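Local coordinates for protein CbbY (Rhodobacter sphaeroides, PDB 4UAS) that dephosphorylates the Rubisco inhibitor xylulose-1,5-bisphosphate with high selectivity, using magnesium, as a HAD-superfamily sugar phosphatase, at residues 19-30 / 74-85. Numbering follows the deposited sequence. Where two conformers were deposited one is given.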
loop_
_atom_site.group_PDB
_atom_site.type_symbol
_atom_site.label_atom_id
_atom_site.label_comp_id
_atom_site.label_asym_id
_atom_site.label_seq_id
_atom_site.Cartn_x
_atom_site.Cartn_y
_atom_site.Cartn_z
ATOM N N LEU A 19 11.772 4.102 0.785
ATOM C CA LEU A 19 12.188 4.034 -0.588
ATOM C C LEU A 19 11.379 4.990 -1.463
ATOM O O LEU A 19 11.938 5.605 -2.391
ATOM C CB LEU A 19 12.125 2.571 -1.105
ATOM C CG LEU A 19 12.985 2.306 -2.362
ATOM C CD1 LEU A 19 14.468 2.314 -1.982
ATOM C CD2 LEU A 19 12.632 0.938 -2.931
ATOM N N HIS A 20 10.075 5.079 -1.256
ATOM C CA HIS A 20 9.296 6.088 -1.928
ATOM C C HIS A 20 9.841 7.473 -1.660
ATOM O O HIS A 20 9.956 8.281 -2.580
ATOM C CB HIS A 20 7.823 6.041 -1.490
ATOM C CG HIS A 20 7.031 4.925 -2.092
ATOM N ND1 HIS A 20 6.725 4.886 -3.421
ATOM C CD2 HIS A 20 6.485 3.821 -1.513
ATOM C CE1 HIS A 20 6.030 3.778 -3.640
ATOM N NE2 HIS A 20 5.861 3.127 -2.514
ATOM N N ARG A 21 10.155 7.811 -0.405
ATOM C CA ARG A 21 10.686 9.129 -0.058
ATOM C C ARG A 21 11.966 9.413 -0.795
ATOM O O ARG A 21 12.144 10.511 -1.374
ATOM C CB ARG A 21 10.850 9.264 1.446
ATOM C CG ARG A 21 11.219 10.702 1.884
ATOM C CD ARG A 21 11.309 10.834 3.402
ATOM N NE ARG A 21 12.435 10.157 4.006
ATOM C CZ ARG A 21 13.620 10.706 4.259
ATOM N NH1 ARG A 21 13.882 11.950 3.944
ATOM N NH2 ARG A 21 14.548 9.979 4.854
ATOM N N ARG A 22 12.857 8.436 -0.880
ATOM C CA ARG A 22 14.093 8.563 -1.634
ATOM C C ARG A 22 13.760 8.831 -3.098
ATOM O O ARG A 22 14.385 9.682 -3.739
ATOM C CB ARG A 22 14.961 7.309 -1.476
ATOM C CG ARG A 22 16.224 7.282 -2.328
ATOM C CD ARG A 22 17.087 6.049 -2.052
ATOM N NE ARG A 22 18.216 6.090 -2.980
ATOM C CZ ARG A 22 19.031 5.045 -3.164
ATOM N NH1 ARG A 22 18.844 3.958 -2.505
ATOM N NH2 ARG A 22 19.975 5.108 -4.058
ATOM N N ALA A 23 12.854 8.053 -3.693
ATOM C CA ALA A 23 12.516 8.235 -5.091
ATOM C C ALA A 23 11.969 9.647 -5.330
ATOM O O ALA A 23 12.276 10.288 -6.340
ATOM C CB ALA A 23 11.518 7.205 -5.539
ATOM N N PHE A 24 11.094 10.162 -4.429
ATOM C CA PHE A 24 10.626 11.522 -4.560
ATOM C C PHE A 24 11.792 12.501 -4.547
ATOM O O PHE A 24 11.934 13.354 -5.425
ATOM C CB PHE A 24 9.630 11.900 -3.456
ATOM C CG PHE A 24 8.214 11.389 -3.628
ATOM C CD1 PHE A 24 7.418 11.941 -4.609
ATOM C CD2 PHE A 24 7.681 10.424 -2.792
ATOM C CE1 PHE A 24 6.088 11.531 -4.756
ATOM C CE2 PHE A 24 6.385 10.008 -2.950
ATOM C CZ PHE A 24 5.568 10.559 -3.927
ATOM N N ASN A 25 12.640 12.425 -3.505
ATOM C CA ASN A 25 13.693 13.429 -3.364
ATOM C C ASN A 25 14.686 13.383 -4.493
ATOM O O ASN A 25 15.147 14.428 -4.982
ATOM C CB ASN A 25 14.375 13.265 -1.999
ATOM C CG ASN A 25 13.496 13.714 -0.878
ATOM O OD1 ASN A 25 12.732 14.674 -1.042
ATOM N ND2 ASN A 25 13.626 13.109 0.281
ATOM N N GLU A 26 15.065 12.177 -4.952
ATOM C CA GLU A 26 15.965 12.072 -6.093
ATOM C C GLU A 26 15.359 12.634 -7.363
ATOM O O GLU A 26 16.055 13.181 -8.197
ATOM C CB GLU A 26 16.454 10.629 -6.205
ATOM C CG GLU A 26 17.384 10.197 -5.100
ATOM C CD GLU A 26 17.981 8.821 -5.254
ATOM O OE1 GLU A 26 17.641 8.109 -6.222
ATOM O OE2 GLU A 26 18.796 8.457 -4.366
ATOM N N THR A 27 14.057 12.438 -7.523
ATOM C CA THR A 27 13.341 12.979 -8.683
ATOM C C THR A 27 13.367 14.514 -8.644
ATOM O O THR A 27 13.638 15.189 -9.623
ATOM C CB THR A 27 11.938 12.420 -8.750
ATOM O OG1 THR A 27 11.974 11.023 -8.936
ATOM C CG2 THR A 27 11.188 13.058 -9.936
ATOM N N PHE A 28 13.107 15.047 -7.487
ATOM C CA PHE A 28 13.104 16.498 -7.318
ATOM C C PHE A 28 14.500 17.055 -7.671
ATOM O O PHE A 28 14.614 18.044 -8.380
ATOM C CB PHE A 28 12.746 16.879 -5.890
ATOM C CG PHE A 28 11.335 16.448 -5.437
ATOM C CD1 PHE A 28 10.342 16.128 -6.326
ATOM C CD2 PHE A 28 11.078 16.377 -4.086
ATOM C CE1 PHE A 28 9.101 15.723 -5.865
ATOM C CE2 PHE A 28 9.865 15.959 -3.617
ATOM C CZ PHE A 28 8.850 15.629 -4.510
ATOM N N ALA A 29 15.566 16.408 -7.174
ATOM C CA ALA A 29 16.895 16.905 -7.478
ATOM C C ALA A 29 17.148 16.835 -8.976
ATOM O O ALA A 29 17.728 17.783 -9.544
ATOM C CB ALA A 29 17.953 16.109 -6.714
ATOM N N ALA A 30 16.766 15.735 -9.622
ATOM C CA ALA A 30 16.979 15.594 -11.042
ATOM C C ALA A 30 16.230 16.597 -11.871
ATOM O O ALA A 30 16.695 17.011 -12.954
ATOM C CB ALA A 30 16.616 14.164 -11.481
ATOM N N ILE A 74 5.857 14.658 -13.217
ATOM C CA ILE A 74 6.713 14.516 -12.007
ATOM C C ILE A 74 6.530 13.119 -11.395
ATOM O O ILE A 74 7.484 12.404 -11.058
ATOM C CB ILE A 74 6.455 15.588 -10.970
ATOM C CG1 ILE A 74 6.662 17.013 -11.565
ATOM C CG2 ILE A 74 7.321 15.380 -9.723
ATOM C CD1 ILE A 74 6.221 18.136 -10.682
ATOM N N HIS A 75 5.260 12.744 -11.250
ATOM C CA HIS A 75 4.907 11.438 -10.691
ATOM C C HIS A 75 5.402 10.295 -11.539
ATOM O O HIS A 75 5.904 9.286 -10.986
ATOM C CB HIS A 75 3.421 11.358 -10.444
ATOM C CG HIS A 75 2.955 10.106 -9.791
ATOM N ND1 HIS A 75 2.100 9.224 -10.431
ATOM C CD2 HIS A 75 3.233 9.562 -8.593
ATOM C CE1 HIS A 75 1.906 8.168 -9.665
ATOM N NE2 HIS A 75 2.574 8.343 -8.534
ATOM N N ARG A 76 5.282 10.406 -12.867
ATOM C CA ARG A 76 5.812 9.351 -13.742
ATOM C C ARG A 76 7.310 9.169 -13.538
ATOM O O ARG A 76 7.809 8.047 -13.438
ATOM C CB ARG A 76 5.495 9.683 -15.218
ATOM C CG ARG A 76 6.028 8.706 -16.247
ATOM C CD ARG A 76 5.685 9.048 -17.726
ATOM N NE ARG A 76 4.993 10.342 -17.916
ATOM C CZ ARG A 76 3.699 10.572 -17.620
ATOM N NH1 ARG A 76 3.156 11.780 -17.839
ATOM N NH2 ARG A 76 2.929 9.604 -17.091
ATOM N N ALA A 77 8.052 10.277 -13.484
ATOM C CA ALA A 77 9.483 10.197 -13.287
ATOM C C ALA A 77 9.824 9.539 -11.919
ATOM O O ALA A 77 10.720 8.724 -11.815
ATOM C CB ALA A 77 10.079 11.590 -13.382
ATOM N N LYS A 78 9.072 9.911 -10.911
ATOM C CA LYS A 78 9.300 9.344 -9.582
ATOM C C LYS A 78 8.947 7.857 -9.544
ATOM O O LYS A 78 9.656 7.083 -8.893
ATOM C CB LYS A 78 8.493 10.124 -8.542
ATOM C CG LYS A 78 8.535 9.522 -7.122
ATOM C CD LYS A 78 7.339 8.583 -6.848
ATOM C CE LYS A 78 7.556 7.721 -5.627
ATOM N NZ LYS A 78 6.399 6.885 -5.328
ATOM N N THR A 79 7.904 7.439 -10.286
ATOM C CA THR A 79 7.555 6.042 -10.377
ATOM C C THR A 79 8.638 5.240 -11.023
ATOM O O THR A 79 9.018 4.180 -10.530
ATOM C CB THR A 79 6.191 5.879 -11.065
ATOM O OG1 THR A 79 5.205 6.545 -10.317
ATOM C CG2 THR A 79 5.813 4.399 -11.240
ATOM N N GLU A 80 9.153 5.745 -12.145
ATOM C CA GLU A 80 10.267 5.087 -12.819
ATOM C C GLU A 80 11.444 4.914 -11.859
ATOM O O GLU A 80 12.100 3.858 -11.823
ATOM C CB GLU A 80 10.661 5.874 -14.035
ATOM C CG GLU A 80 9.587 5.852 -15.142
ATOM C CD GLU A 80 9.857 6.822 -16.262
ATOM O OE1 GLU A 80 10.884 7.564 -16.205
ATOM O OE2 GLU A 80 9.027 6.874 -17.189
ATOM N N ARG A 81 11.746 5.948 -11.058
ATOM C CA ARG A 81 12.858 5.854 -10.112
ATOM C C ARG A 81 12.574 4.812 -9.027
ATOM O O ARG A 81 13.474 4.041 -8.692
ATOM C CB ARG A 81 13.223 7.218 -9.504
ATOM C CG ARG A 81 13.903 8.219 -10.429
ATOM C CD ARG A 81 14.380 9.517 -9.771
ATOM N NE ARG A 81 15.134 10.312 -10.707
ATOM C CZ ARG A 81 16.473 10.306 -10.781
ATOM N NH1 ARG A 81 17.089 11.060 -11.689
ATOM N NH2 ARG A 81 17.220 9.603 -9.924
ATOM N N PHE A 82 11.363 4.806 -8.491
ATOM C CA PHE A 82 11.011 3.792 -7.495
ATOM C C PHE A 82 11.143 2.373 -8.050
ATOM O O PHE A 82 11.667 1.486 -7.380
ATOM C CB PHE A 82 9.595 4.022 -7.012
ATOM C CG PHE A 82 9.143 3.029 -5.963
ATOM C CD1 PHE A 82 9.491 3.196 -4.622
ATOM C CD2 PHE A 82 8.426 1.911 -6.301
ATOM C CE1 PHE A 82 9.072 2.328 -3.701
ATOM C CE2 PHE A 82 8.024 1.042 -5.380
ATOM C CZ PHE A 82 8.335 1.216 -4.078
ATOM N N VAL A 83 10.630 2.157 -9.265
ATOM C CA VAL A 83 10.732 0.856 -9.883
ATOM C C VAL A 83 12.203 0.397 -9.988
ATOM O O VAL A 83 12.536 -0.749 -9.727
ATOM C CB VAL A 83 10.007 0.880 -11.244
ATOM C CG1 VAL A 83 10.340 -0.361 -12.119
ATOM C CG2 VAL A 83 8.506 0.996 -11.047
ATOM N N ALA A 84 13.086 1.320 -10.397
ATOM C CA ALA A 84 14.505 0.997 -10.519
ATOM C C ALA A 84 15.110 0.693 -9.143
ATOM O O ALA A 84 15.860 -0.280 -8.974
ATOM C CB ALA A 84 15.292 2.100 -11.199
ATOM N N LEU A 85 14.741 1.493 -8.134
ATOM C CA LEU A 85 15.274 1.263 -6.784
ATOM C C LEU A 85 14.817 -0.068 -6.218
ATOM O O LEU A 85 15.600 -0.776 -5.576
ATOM C CB LEU A 85 14.924 2.420 -5.862
ATOM C CG LEU A 85 15.618 3.773 -6.059
ATOM C CD1 LEU A 85 14.895 4.892 -5.308
ATOM C CD2 LEU A 85 17.061 3.658 -5.651
HETATM O O HOH W 1 16.882 6.929 -8.224
#
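Helices 19-30 and 74-85 pack with their N-to-C directions 127° apart and their axes 8.5 Å apart at closest approach, with A23 nearest F82 and T27 nearest K78. At the A23-F82 approach the small A23 CB fits as a knob among K78, R81, F82 and L85. K78, a substrate-binding residue, bends at chi2 (-94°) and lays its chain over one face of the F24 ring, CE 3.8 Å from the ring centroid in a CH-pi contact. Its NZ then donates to H20 ND1 at 2.8 Å, tilted 20° from the imidazole plane. The H20 ring lies nearly parallel on F82 in an offset stack, centroids 3.9 Å apart. Both helices belong to the helical cap of this HAD phosphatase, and H20 NE2 ties them to the catalytic core through D10, a magnesium ligand and the inferred proton donor. A leucine in place of H20 would probably leave K78 NZ and D10 without this shared partner, freeing the lysine tip to swing. Farther along, L85 CD2 rests over the R22 guanidinium, 3.5 Å from CZ, while R22 NE forms a salt bridge to E26 OE2. T27 OG1 donates to A23 O at 2.7 Å, a carbonyl that also accepts from T27 N.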